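Local structure of HAD family phosphatase (Pseudomonas syringae pv. tomato, 2ODA) at residues B[11-15]-B[16-20]; B[39-42]-B[43-47]; B[95-99]-B[100-104]; B[177-180]-B[181-185]. The protein belongs to the HAD phosphatase family and probably serves a novel, Pseudomonas-specific biochemical function whose exact reaction is not established. All blocks are in the same frame, centred on the assembly; numbering follows the deposited sequence.

How the interactions relate
The four contacts follow one another along the chain, and three of them meet in space. Interaction 1 turns the chain out of central strand 9-12 of the parallel sheet. Interaction 2 opens helix 41-51, the next helix, and interaction 4 opens helix 179-191, the last; their centres are about 11 Å apart. Leu17 packs against Leu45, while Phe11 reaches Leu179, and Ala47 meets Glu180, so the strand end and the two helix starts share one layered core. Interaction 3 ends helix 91-99 more than 20 Å, centre to centre, from each of the others. Of the four, it is interaction 3 that the second subunit touches, although it too packs on strand 9-12.

Interaction 1 of 4, residues B[11-15]-B[16-20]; sequences FGLSG and CLVDF
Phe11, in the last part of strand 9-12, is crossed by Leu17 at about a right angle. Leu17 CD2 sits over one ring face, 4.1 Å from the centroid of the Phe11 ring, a CH-pi contact, while Cys16 SG lies at the ring edge. The other Leu17 methyl, CD1, packs 3.6 Å from Phe11 CB. Next comes Gly12, whose O is packed by the Cys16 and Leu17 side chains: Cys16 CB is 3.3 Å from Gly12 O, Cys16 SG equally near, and Leu17 CG close as well. Leu13 turns its carbonyl into the loop that follows. Val18 N bonds to Leu13 O at 3.1 Å and almost straight, 172° at the hydrogen, and the N-H groups of Cys16 and Leu17 add weaker bonds to that oxygen. Leu13 CD1 also rests on Val18 CG2, 3.9 Å away. At Ser14 the hydroxyl, swung anti to the backbone N (chi1 168°), donates to Asp19 OD2 over 2.8 Å. It reaches the anti side of the carboxylate, 28° out of its plane; Gln23 N and Ala24 N hold the same carboxylate, so three donors fix its rotation. Gly15, at a positive phi, closes the turn through weak bonds from its N to Val18 O and Asp19 O. A wide pi-type turn straight after the first strand is the HAD squiggle. Gly12 and Ser14 probably stand where the family's DxD signature normally carries its two aspartates, consistent with an unusual function.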
ATOM      1  N   PHE B  11      -3.640  10.432  10.326  1.00  6.03           N
ATOM      2  CA  PHE B  11      -4.809  10.827  11.127  1.00  6.01           C
ATOM      3  C   PHE B  11      -5.870  11.451  10.246  1.00  6.28           C
ATOM      4  O   PHE B  11      -5.566  12.287   9.404  1.00  6.45           O
ATOM      5  CB  PHE B  11      -4.432  11.917  12.145  1.00  6.10           C
ATOM      6  CG  PHE B  11      -3.525  11.461  13.236  1.00  6.14           C
ATOM      7  CD1 PHE B  11      -2.139  11.529  13.082  1.00  7.65           C
ATOM      8  CD2 PHE B  11      -4.046  11.020  14.446  1.00  8.24           C
ATOM      9  CE1 PHE B  11      -1.285  11.128  14.131  1.00  9.24           C
ATOM     10  CE2 PHE B  11      -3.203  10.633  15.501  1.00  7.57           C
ATOM     11  CZ  PHE B  11      -1.823  10.697  15.332  1.00  7.50           C
ATOM     12  N   GLY B  12      -7.126  11.088  10.454  1.00  6.63           N
ATOM     13  CA  GLY B  12      -8.199  11.959   9.955  1.00  5.65           C
ATOM     14  C   GLY B  12      -8.045  13.349  10.589  1.00  6.18           C
ATOM     15  O   GLY B  12      -7.530  13.478  11.694  1.00  6.51           O
ATOM     16  N   LEU B  13      -8.501  14.391   9.910  1.00  5.68           N
ATOM     17  CA  LEU B  13      -8.478  15.710  10.501  1.00  6.61           C
ATOM     18  C   LEU B  13      -9.764  16.020  11.284  1.00  6.10           C
ATOM     19  O   LEU B  13      -9.774  15.962  12.531  1.00  4.84           O
ATOM     20  CB  LEU B  13      -8.144  16.772   9.433  1.00  5.81           C
ATOM     21  CG  LEU B  13      -7.997  18.222   9.927  1.00  7.39           C
ATOM     22  CD1 LEU B  13      -6.757  18.460  10.860  1.00  4.68           C
ATOM     23  CD2 LEU B  13      -7.972  19.136   8.715  1.00  5.20           C
ATOM     24  N   SER B  14     -10.845  16.301  10.562  1.00  5.75           N
ATOM     25  CA  SER B  14     -12.167  16.520  11.170  1.00  6.12           C
ATOM     26  C   SER B  14     -12.690  15.266  11.896  1.00  6.20           C
ATOM     27  O   SER B  14     -12.606  14.140  11.365  1.00  6.43           O
ATOM     28  CB  SER B  14     -13.156  17.002  10.083  1.00  6.27           C
ATOM     29  OG  SER B  14     -14.495  16.974  10.545  1.00  8.16           O
ATOM     30  N   GLY B  15     -13.237  15.445  13.100  1.00  6.59           N
ATOM     31  CA  GLY B  15     -13.794  14.326  13.880  1.00  6.66           C
ATOM     32  C   GLY B  15     -12.719  13.372  14.368  1.00  6.77           C
ATOM     33  O   GLY B  15     -12.966  12.166  14.610  1.00  6.37           O
ATOM     34  N   CYS B  16     -11.505  13.897  14.502  1.00  5.55           N
ATOM     35  CA  CYS B  16     -10.404  13.053  14.923  1.00  6.09           C
ATOM     36  C   CYS B  16      -9.339  13.886  15.654  1.00  5.77           C
ATOM     37  O   CYS B  16      -9.293  13.850  16.880  1.00  6.05           O
ATOM     38  CB  CYS B  16      -9.869  12.262  13.720  1.00  6.77           C
ATOM     39  SG  CYS B  16      -8.414  11.266  14.021  1.00  7.05           S
ATOM     40  N   LEU B  17      -8.509  14.637  14.920  1.00  4.83           N
ATOM     41  CA  LEU B  17      -7.571  15.580  15.543  1.00  4.71           C
ATOM     42  C   LEU B  17      -8.309  16.803  16.105  1.00  4.22           C
ATOM     43  O   LEU B  17      -8.024  17.266  17.199  1.00  4.69           O
ATOM     44  CB  LEU B  17      -6.521  16.035  14.519  1.00  4.66           C
ATOM     45  CG  LEU B  17      -5.532  14.944  14.063  1.00  6.03           C
ATOM     46  CD1 LEU B  17      -4.761  15.434  12.829  1.00  5.55           C
ATOM     47  CD2 LEU B  17      -4.595  14.614  15.228  1.00  6.42           C
ATOM     48  N   VAL B  18      -9.254  17.318  15.326  1.00  4.12           N
ATOM     49  CA  VAL B  18      -9.949  18.545  15.669  1.00  4.80           C
ATOM     50  C   VAL B  18     -11.428  18.292  15.380  1.00  5.23           C
ATOM     51  O   VAL B  18     -11.791  17.206  14.922  1.00  5.95           O
ATOM     52  CB  VAL B  18      -9.446  19.757  14.807  1.00  5.25           C
ATOM     53  CG1 VAL B  18      -7.978  20.139  15.121  1.00  5.23           C
ATOM     54  CG2 VAL B  18      -9.596  19.470  13.314  1.00  6.32           C
ATOM     55  N   ASP B  19     -12.271  19.296  15.609  1.00  4.50           N
ATOM     56  CA  ASP B  19     -13.669  19.247  15.153  1.00  5.31           C
ATOM     57  C   ASP B  19     -14.467  18.062  15.723  1.00  6.11           C
ATOM     58  O   ASP B  19     -15.035  17.235  14.981  1.00  7.34           O
ATOM     59  CB  ASP B  19     -13.755  19.318  13.606  1.00  5.04           C
ATOM     60  CG  ASP B  19     -15.190  19.484  13.116  1.00  5.34           C
ATOM     61  OD1 ASP B  19     -16.029  19.970  13.899  1.00  5.31           O
ATOM     62  OD2 ASP B  19     -15.468  19.124  11.970  1.00  6.71           O
ATOM     63  N   PHE B  20     -14.488  17.965  17.045  1.00  4.89           N
ATOM     64  CA  PHE B  20     -15.232  16.895  17.728  1.00  5.68           C
ATOM     65  C   PHE B  20     -16.667  16.853  17.189  1.00  5.86           C
ATOM     66  O   PHE B  20     -17.350  17.892  17.151  1.00  5.62           O
ATOM     67  CB  PHE B  20     -15.240  17.197  19.229  1.00  4.72           C
ATOM     68  CG  PHE B  20     -15.852  16.124  20.085  1.00  5.43           C
ATOM     69  CD1 PHE B  20     -15.041  15.197  20.741  1.00  4.28           C
ATOM     70  CD2 PHE B  20     -17.226  16.060  20.264  1.00  4.94           C
ATOM     71  CE1 PHE B  20     -15.593  14.217  21.583  1.00  5.31           C
ATOM     72  CE2 PHE B  20     -17.809  15.041  21.083  1.00  4.24           C
ATOM     73  CZ  PHE B  20     -16.971  14.121  21.740  1.00  4.80           C
TER

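Interaction 2 of 4, residues B[39-42]-B[43-47]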
ATOM      1  N   PRO B  39     -10.428  15.838  22.737  1.00  6.74           N
ATOM      2  CA  PRO B  39      -9.894  15.555  24.078  1.00  6.67           C
ATOM      3  C   PRO B  39      -8.662  14.623  24.039  1.00  6.65           C
ATOM      4  O   PRO B  39      -8.676  13.597  23.363  1.00  6.43           O
ATOM      5  CB  PRO B  39     -11.081  14.896  24.793  1.00  6.81           C
ATOM      6  CG  PRO B  39     -12.290  15.462  24.125  1.00  8.43           C
ATOM      7  CD  PRO B  39     -11.880  15.563  22.657  1.00  5.97           C
ATOM      8  N   GLY B  40      -7.599  15.022  24.728  1.00  6.20           N
ATOM      9  CA  GLY B  40      -6.381  14.220  24.788  1.00  7.22           C
ATOM     10  C   GLY B  40      -5.404  14.449  23.645  1.00  7.71           C
ATOM     11  O   GLY B  40      -4.288  13.940  23.701  1.00  7.67           O
ATOM     12  N   ALA B  41      -5.811  15.218  22.619  1.00  7.67           N
ATOM     13  CA  ALA B  41      -4.969  15.429  21.422  1.00  7.73           C
ATOM     14  C   ALA B  41      -3.636  16.114  21.772  1.00  8.41           C
ATOM     15  O   ALA B  41      -2.592  15.693  21.286  1.00  7.42           O
ATOM     16  CB  ALA B  41      -5.734  16.253  20.312  1.00  8.02           C
ATOM     17  N   GLN B  42      -3.675  17.167  22.603  1.00  7.69           N
ATOM     18  CA  GLN B  42      -2.439  17.885  22.963  1.00  8.60           C
ATOM     19  C   GLN B  42      -1.406  16.953  23.584  1.00  7.58           C
ATOM     20  O   GLN B  42      -0.226  17.026  23.265  1.00  7.22           O
ATOM     21  CB  GLN B  42      -2.712  19.051  23.928  1.00  8.98           C
ATOM     22  CG  GLN B  42      -3.535  20.211  23.334  1.00 11.93           C
ATOM     23  CD  GLN B  42      -5.038  20.075  23.554  1.00 15.22           C
ATOM     24  OE1 GLN B  42      -5.613  18.993  23.410  1.00 17.03           O
ATOM     25  NE2 GLN B  42      -5.676  21.180  23.912  1.00 12.83           N
ATOM     26  N   ASN B  43      -1.876  16.093  24.483  1.00  7.74           N
ATOM     27  CA  ASN B  43      -1.057  15.096  25.166  1.00  7.39           C
ATOM     28  C   ASN B  43      -0.459  14.098  24.142  1.00  7.37           C
ATOM     29  O   ASN B  43       0.772  13.907  24.079  1.00  6.54           O
ATOM     30  CB  ASN B  43      -1.946  14.397  26.225  1.00  7.64           C
ATOM     31  CG  ASN B  43      -1.176  13.487  27.170  1.00 10.33           C
ATOM     32  OD1 ASN B  43      -0.344  12.701  26.745  1.00 11.02           O
ATOM     33  ND2 ASN B  43      -1.491  13.569  28.469  1.00 10.08           N
ATOM     34  N   ALA B  44      -1.326  13.465  23.339  1.00  6.55           N
ATOM     35  CA  ALA B  44      -0.836  12.502  22.333  1.00  6.50           C
ATOM     36  C   ALA B  44       0.148  13.160  21.357  1.00  5.92           C
ATOM     37  O   ALA B  44       1.190  12.579  21.020  1.00  6.55           O
ATOM     38  CB  ALA B  44      -2.016  11.874  21.556  1.00  5.43           C
ATOM     39  N   LEU B  45      -0.193  14.357  20.877  1.00  5.62           N
ATOM     40  CA  LEU B  45       0.603  15.008  19.832  1.00  5.89           C
ATOM     41  C   LEU B  45       1.941  15.541  20.339  1.00  6.54           C
ATOM     42  O   LEU B  45       2.902  15.578  19.577  1.00  7.46           O
ATOM     43  CB  LEU B  45      -0.185  16.103  19.131  1.00  6.92           C
ATOM     44  CG  LEU B  45      -1.432  15.628  18.370  1.00  6.38           C
ATOM     45  CD1 LEU B  45      -2.103  16.855  17.769  1.00  8.57           C
ATOM     46  CD2 LEU B  45      -1.090  14.587  17.290  1.00  7.35           C
ATOM     47  N   LYS B  46       2.019  15.933  21.612  1.00  7.08           N
ATOM     48  CA  LYS B  46       3.330  16.301  22.180  1.00  7.37           C
ATOM     49  C   LYS B  46       4.290  15.133  22.143  1.00  8.17           C
ATOM     50  O   LYS B  46       5.412  15.308  21.672  1.00  8.97           O
ATOM     51  CB  LYS B  46       3.248  16.863  23.598  1.00  7.42           C
ATOM     52  CG  LYS B  46       4.661  17.043  24.178  1.00  7.06           C
ATOM     53  CD  LYS B  46       4.686  17.904  25.430  1.00 11.22           C
ATOM     54  CE  LYS B  46       6.148  17.943  25.961  1.00 11.88           C
ATOM     55  NZ  LYS B  46       7.024  18.731  25.067  1.00 11.60           N
ATOM     56  N   ALA B  47       3.841  13.956  22.603  1.00  8.63           N
ATOM     57  CA  ALA B  47       4.668  12.744  22.620  1.00  9.78           C
ATOM     58  C   ALA B  47       5.146  12.416  21.220  1.00 10.19           C
ATOM     59  O   ALA B  47       6.349  12.174  21.005  1.00 10.13           O
ATOM     60  CB  ALA B  47       3.899  11.572  23.207  1.00 10.88           C
TER
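The N-terminal turn of helix 41-51 is set by Gly40, the N-cap residue, whose O receives Ala44 N at 3.0 Å in a nearly straight bond of 176°. Gly40 has a positive phi of 86°, where a side chain would jam against the carbonyl oxygen of Pro39, so glycine suits the place. Ala41 O takes Leu45 N at 2.8 Å. That oxygen is then roofed by the Leu45 side chain, with Leu45 CG only 3.1 Å from Ala41 O; CG lies beside its own backbone N and anti to the carbonyl carbon (chi1 -63°), which folds it back over the preceding turn. The CD1 branch goes on toward Ala41 CB, a loose touch at 4.5 Å. One step further, Lys46 N donates to Gln42 O at 3.0 Å. The aliphatic start of Lys46 lies near this oxygen, while its ammonium leads away to a salt bridge with Asp50, one turn later. Ala41, Ala44 and Leu45 are buried, and Gln42, Asn43 and Lys46 are exposed. Such a division is that of an amphipathic alpha-helix covering the parallel sheet of a Rossmann-like HAD core.

Interaction 3 of 4, residues B[95-99]-B[100-104]; sequences MALMA and LNVSQ
Helix 91-99 ends in a Schellman motif: Asn101 takes a positive phi (57°), Val102 N reaches back to Leu97 O at 3.1 Å, and Asn101 N reaches Met98 O at 2.9 Å. The two bonds differ in character. Val102 N points almost straight at its oxygen (171° at the hydrogen), whereas Asn101 N sits above the carbonyl plane of Met98, away from the lone pairs. Leu100 N still makes a helical bond to Ala96 O at 3.2 Å and adds a weak one to Leu97 O, so the latter oxygen gathers two donors. The side chains follow this wrap. Leu97 and Val102 form the hydrophobic pair that commonly spans a Schellman motif: their branches cross at a slant, and Leu97 CD2 meets Val102 CG2 at 4.0 Å. Val102 CB also sits 3.5 Å from Leu97 O, covering the oxygen that Val102 N bonds. Leu100 folds back over the last turn: CG stands anti to its carbonyl carbon (chi1 -66°) and comes 3.6 Å from Ala96 O. Asn101 is turned outward and exposed. Ala96, Leu97 and Leu100 all lie on Leu10 of strand 9-12; Ala96 also touches Ile58 and Leu100 touches Ala56, both of strand 55-58. The second subunit is also in contact: Leu97 packs on Trp94 of that chain and Met98, a selenomethionine, on its Asp91. Val102 lies against Ala8, just before strand 9-12.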
HETATM    1  N   MSE B  95      -1.194   7.782  -0.783  1.00 11.02           N
HETATM    2  CA  MSE B  95      -0.643   9.087  -1.107  1.00 14.30           C
HETATM    3  C   MSE B  95      -0.073   9.830   0.092  1.00 10.48           C
HETATM    4  O   MSE B  95       0.943  10.493  -0.027  1.00 10.23           O
HETATM    5  CB  MSE B  95      -1.635   9.923  -1.894  1.00 12.40           C
HETATM    6  CG  MSE B  95      -1.569   9.553  -3.338  1.00 17.09           C
HETATM    7 SE   MSE B  95      -3.021  10.374  -4.306  1.00 29.46          SE
HETATM    8  CE  MSE B  95      -2.520  12.208  -4.043  1.00 22.21           C
ATOM      9  N   ALA B  96      -0.708   9.674   1.250  1.00  8.64           N
ATOM     10  CA  ALA B  96      -0.212  10.231   2.491  1.00  6.63           C
ATOM     11  C   ALA B  96       1.112   9.597   2.877  1.00  6.52           C
ATOM     12  O   ALA B  96       2.047  10.298   3.288  1.00  5.84           O
ATOM     13  CB  ALA B  96      -1.224  10.009   3.595  1.00  6.36           C
ATOM     14  N   LEU B  97       1.199   8.268   2.787  1.00  5.37           N
ATOM     15  CA  LEU B  97       2.479   7.590   3.087  1.00  6.49           C
ATOM     16  C   LEU B  97       3.613   8.069   2.162  1.00  7.51           C
ATOM     17  O   LEU B  97       4.743   8.317   2.602  1.00  7.23           O
ATOM     18  CB  LEU B  97       2.310   6.057   3.059  1.00  5.55           C
ATOM     19  CG  LEU B  97       1.318   5.442   4.059  1.00  4.58           C
ATOM     20  CD1 LEU B  97       1.202   3.931   3.797  1.00  5.12           C
ATOM     21  CD2 LEU B  97       1.759   5.744   5.522  1.00  7.24           C
HETATM   22  N   MSE B  98       3.317   8.201   0.874  1.00  8.43           N
HETATM   23  CA  MSE B  98       4.294   8.733  -0.082  1.00 11.35           C
HETATM   24  C   MSE B  98       4.761  10.145   0.237  1.00 10.86           C
HETATM   25  O   MSE B  98       5.955  10.456   0.109  1.00 11.11           O
HETATM   26  CB  MSE B  98       3.753   8.639  -1.506  1.00 10.24           C
HETATM   27  CG  MSE B  98       3.682   7.184  -1.959  1.00 10.96           C
HETATM   28 SE   MSE B  98       3.029   7.073  -3.791  1.00 19.56          SE
HETATM   29  CE  MSE B  98       1.199   6.893  -3.467  1.00 13.60           C
ATOM     30  N   ALA B  99       3.828  10.981   0.686  1.00 11.10           N
ATOM     31  CA  ALA B  99       4.126  12.347   1.123  1.00 10.89           C
ATOM     32  C   ALA B  99       5.076  12.363   2.314  1.00 10.60           C
ATOM     33  O   ALA B  99       5.810  13.328   2.500  1.00 10.20           O
ATOM     34  CB  ALA B  99       2.828  13.106   1.453  1.00 10.62           C
ATOM     35  N   LEU B 100       5.059  11.295   3.120  1.00  9.51           N
ATOM     36  CA  LEU B 100       5.975  11.130   4.250  1.00  9.72           C
ATOM     37  C   LEU B 100       7.229  10.346   3.892  1.00 10.01           C
ATOM     38  O   LEU B 100       8.040  10.038   4.769  1.00  9.78           O
ATOM     39  CB  LEU B 100       5.259  10.416   5.411  1.00 10.08           C
ATOM     40  CG  LEU B 100       4.098  11.162   6.086  1.00  8.77           C
ATOM     41  CD1 LEU B 100       3.395  10.252   7.087  1.00  9.58           C
ATOM     42  CD2 LEU B 100       4.599  12.455   6.762  1.00  9.61           C
ATOM     43  N   ASN B 101       7.393  10.012   2.612  1.00 10.24           N
ATOM     44  CA  ASN B 101       8.571   9.277   2.127  1.00 10.66           C
ATOM     45  C   ASN B 101       8.744   7.945   2.857  1.00 10.53           C
ATOM     46  O   ASN B 101       9.855   7.502   3.088  1.00 10.51           O
ATOM     47  CB  ASN B 101       9.848  10.124   2.286  1.00 11.40           C
ATOM     48  CG  ASN B 101       9.768  11.442   1.534  1.00 14.02           C
ATOM     49  OD1 ASN B 101       9.659  11.456   0.314  1.00 18.15           O
ATOM     50  ND2 ASN B 101       9.807  12.552   2.263  1.00 15.13           N
ATOM     51  N   VAL B 102       7.629   7.320   3.220  1.00  9.80           N
ATOM     52  CA  VAL B 102       7.635   6.054   3.941  1.00  9.94           C
ATOM     53  C   VAL B 102       8.329   4.979   3.102  1.00 10.33           C
ATOM     54  O   VAL B 102       8.101   4.881   1.897  1.00  9.53           O
ATOM     55  CB  VAL B 102       6.173   5.671   4.325  1.00 10.03           C
ATOM     56  CG1 VAL B 102       5.994   4.195   4.553  1.00 12.20           C
ATOM     57  CG2 VAL B 102       5.729   6.479   5.572  1.00  9.86           C
ATOM     58  N   SER B 103       9.178   4.185   3.737  1.00 10.39           N
ATOM     59  CA  SER B 103       9.910   3.165   2.982  1.00 12.28           C
ATOM     60  C   SER B 103       9.213   1.794   2.965  1.00 11.96           C
ATOM     61  O   SER B 103       9.493   0.968   2.088  1.00 12.73           O
ATOM     62  CB  SER B 103      11.356   3.062   3.479  1.00 12.11           C
ATOM     63  OG  SER B 103      11.399   2.486   4.785  1.00 17.11           O
ATOM     64  N   GLN B 104       8.342   1.535   3.945  1.00 11.45           N
ATOM     65  CA  GLN B 104       7.594   0.272   4.015  1.00 12.00           C
ATOM     66  C   GLN B 104       6.186   0.490   4.571  1.00 11.18           C
ATOM     67  O   GLN B 104       6.008   1.235   5.547  1.00  9.30           O
ATOM     68  CB  GLN B 104       8.277  -0.748   4.943  1.00 13.09           C
ATOM     69  CG  GLN B 104       9.516  -1.418   4.405  1.00 17.98           C
ATOM     70  CD  GLN B 104      10.791  -0.643   4.712  1.00 23.89           C
ATOM     71  OE1 GLN B 104      10.812   0.188   5.619  1.00 29.28           O
ATOM     72  NE2 GLN B 104      11.862  -0.920   3.965  1.00 26.41           N
TER

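Interaction 4 of 4, residues B[177-180]-B[181-185]; sequences GELE and SCLAD
Leu179 and Leu183, one helical turn apart at the start of helix 179-191, slant across each other on the buried side of this helix, which packs against the central sheet of the HAD core. Their torsions differ: Leu179 CG is anti to its backbone N (chi1 -179°), which tips the branch forward along the helix, while Leu183 CG lies beside its own N (chi1 -69°) and leans back. The two therefore close on one another, with Leu179 CG 3.8 Å from Leu183 CD1 and Leu179 CD1 4.0 Å from Leu183 CG. Both rest on Ile129 of strand 127-131, and Leu179 also reaches Leu48 of helix 41-51. Cys182 adds a third buried side chain, facing strand 171-173, and its CB lies 3.3 Å from Glu178 O. Glu180 is exposed: its side chain extends to Ala47 and Gln51 of helix 41-51, OE1 meeting the Ala47 methyl, while Ser181 is likewise exposed. Beneath the side chains, three backbone bonds carry the chain from the 3-10 turn of 177-178 into the alpha-helix. Cys182 N meets Glu178 O at 3.0 Å in the carbonyl plane, and Ala184 N meets Glu180 O at the same 3.0 Å, a little tilted. Between them Leu183 N donates to Leu179 O over 2.9 Å, straight to 173°, and Leu183 CG covers that oxygen from 3.4 Å.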
ATOM      1  N   GLY B 177      -6.125  10.600  23.996  1.00  8.78           N
ATOM      2  CA  GLY B 177      -5.317  10.450  25.214  1.00  9.83           C
ATOM      3  C   GLY B 177      -4.913   8.989  25.405  1.00 10.10           C
ATOM      4  O   GLY B 177      -3.966   8.670  26.145  1.00 11.40           O
ATOM      5  N   GLU B 178      -5.668   8.094  24.778  1.00  9.12           N
ATOM      6  CA  GLU B 178      -5.402   6.651  24.866  1.00  9.24           C
ATOM      7  C   GLU B 178      -4.532   6.127  23.731  1.00  8.56           C
ATOM      8  O   GLU B 178      -4.251   4.917  23.654  1.00  7.70           O
ATOM      9  CB  GLU B 178      -6.729   5.876  24.884  1.00  8.92           C
ATOM     10  CG  GLU B 178      -7.556   6.081  26.135  1.00 11.80           C
ATOM     11  CD  GLU B 178      -6.913   5.489  27.388  1.00 16.29           C
ATOM     12  OE1 GLU B 178      -6.101   4.553  27.256  1.00 16.26           O
ATOM     13  OE2 GLU B 178      -7.222   5.955  28.507  1.00 16.34           O
ATOM     14  N   LEU B 179      -4.081   7.023  22.851  1.00  8.05           N
ATOM     15  CA  LEU B 179      -3.356   6.569  21.664  1.00  8.26           C
ATOM     16  C   LEU B 179      -2.044   5.850  22.001  1.00  8.40           C
ATOM     17  O   LEU B 179      -1.725   4.844  21.398  1.00  7.39           O
ATOM     18  CB  LEU B 179      -3.076   7.723  20.693  1.00  7.97           C
ATOM     19  CG  LEU B 179      -2.333   7.334  19.406  1.00  7.16           C
ATOM     20  CD1 LEU B 179      -3.203   6.436  18.506  1.00  7.33           C
ATOM     21  CD2 LEU B 179      -1.969   8.577  18.666  1.00  4.25           C
ATOM     22  N   GLU B 180      -1.284   6.392  22.945  1.00  8.95           N
ATOM     23  CA  GLU B 180       0.037   5.837  23.263  1.00  9.31           C
ATOM     24  C   GLU B 180      -0.063   4.380  23.702  1.00  8.88           C
ATOM     25  O   GLU B 180       0.637   3.505  23.164  1.00  8.59           O
ATOM     26  CB  GLU B 180       0.720   6.713  24.334  1.00 10.84           C
ATOM     27  CG  GLU B 180       2.231   6.606  24.431  1.00 14.91           C
ATOM     28  CD  GLU B 180       2.914   7.955  24.766  1.00 18.79           C
ATOM     29  OE1 GLU B 180       4.094   8.086  24.429  1.00 22.51           O
ATOM     30  OE2 GLU B 180       2.282   8.886  25.335  1.00 21.25           O
ATOM     31  N   SER B 181      -0.961   4.115  24.645  1.00  8.80           N
ATOM     32  CA  SER B 181      -1.227   2.766  25.137  1.00  8.76           C
ATOM     33  C   SER B 181      -1.804   1.859  24.054  1.00  8.23           C
ATOM     34  O   SER B 181      -1.496   0.674  24.001  1.00  6.82           O
ATOM     35  CB  SER B 181      -2.229   2.822  26.284  1.00  9.25           C
ATOM     36  OG  SER B 181      -1.593   3.356  27.412  1.00 13.05           O
ATOM     37  N   CYS B 182      -2.643   2.428  23.195  1.00  7.45           N
ATOM     38  CA  CYS B 182      -3.233   1.656  22.098  1.00  7.80           C
ATOM     39  C   CYS B 182      -2.148   1.169  21.129  1.00  7.51           C
ATOM     40  O   CYS B 182      -2.104  -0.034  20.766  1.00  7.77           O
ATOM     41  CB  CYS B 182      -4.262   2.536  21.365  1.00  7.62           C
ATOM     42  SG  CYS B 182      -5.056   1.760  19.989  1.00  8.37           S
ATOM     43  N   LEU B 183      -1.267   2.095  20.741  1.00  7.22           N
ATOM     44  CA  LEU B 183      -0.113   1.775  19.883  1.00  7.40           C
ATOM     45  C   LEU B 183       0.796   0.748  20.524  1.00  7.56           C
ATOM     46  O   LEU B 183       1.240  -0.168  19.844  1.00  7.72           O
ATOM     47  CB  LEU B 183       0.683   3.028  19.503  1.00  7.60           C
ATOM     48  CG  LEU B 183      -0.001   4.016  18.540  1.00  7.46           C
ATOM     49  CD1 LEU B 183       0.746   5.350  18.521  1.00 10.41           C
ATOM     50  CD2 LEU B 183      -0.074   3.432  17.134  1.00  8.62           C
ATOM     51  N   ALA B 184       1.065   0.886  21.824  1.00  7.90           N
ATOM     52  CA  ALA B 184       1.932  -0.085  22.524  1.00  8.41           C
ATOM     53  C   ALA B 184       1.347  -1.496  22.451  1.00  8.70           C
ATOM     54  O   ALA B 184       2.083  -2.477  22.263  1.00  8.61           O
ATOM     55  CB  ALA B 184       2.189   0.346  23.992  1.00  8.48           C
ATOM     56  N   ASP B 185       0.020  -1.606  22.569  1.00  8.04           N
ATOM     57  CA  ASP B 185      -0.616  -2.929  22.499  1.00  8.06           C
ATOM     58  C   ASP B 185      -0.602  -3.494  21.070  1.00  7.94           C
ATOM     59  O   ASP B 185      -0.444  -4.702  20.881  1.00  8.28           O
ATOM     60  CB  ASP B 185      -2.028  -2.904  23.105  1.00  7.96           C
ATOM     61  CG  ASP B 185      -2.407  -4.231  23.725  1.00 11.50           C
ATOM     62  OD1 ASP B 185      -1.606  -4.750  24.551  1.00 12.36           O
ATOM     63  OD2 ASP B 185      -3.462  -4.775  23.341  1.00 11.63           O
TER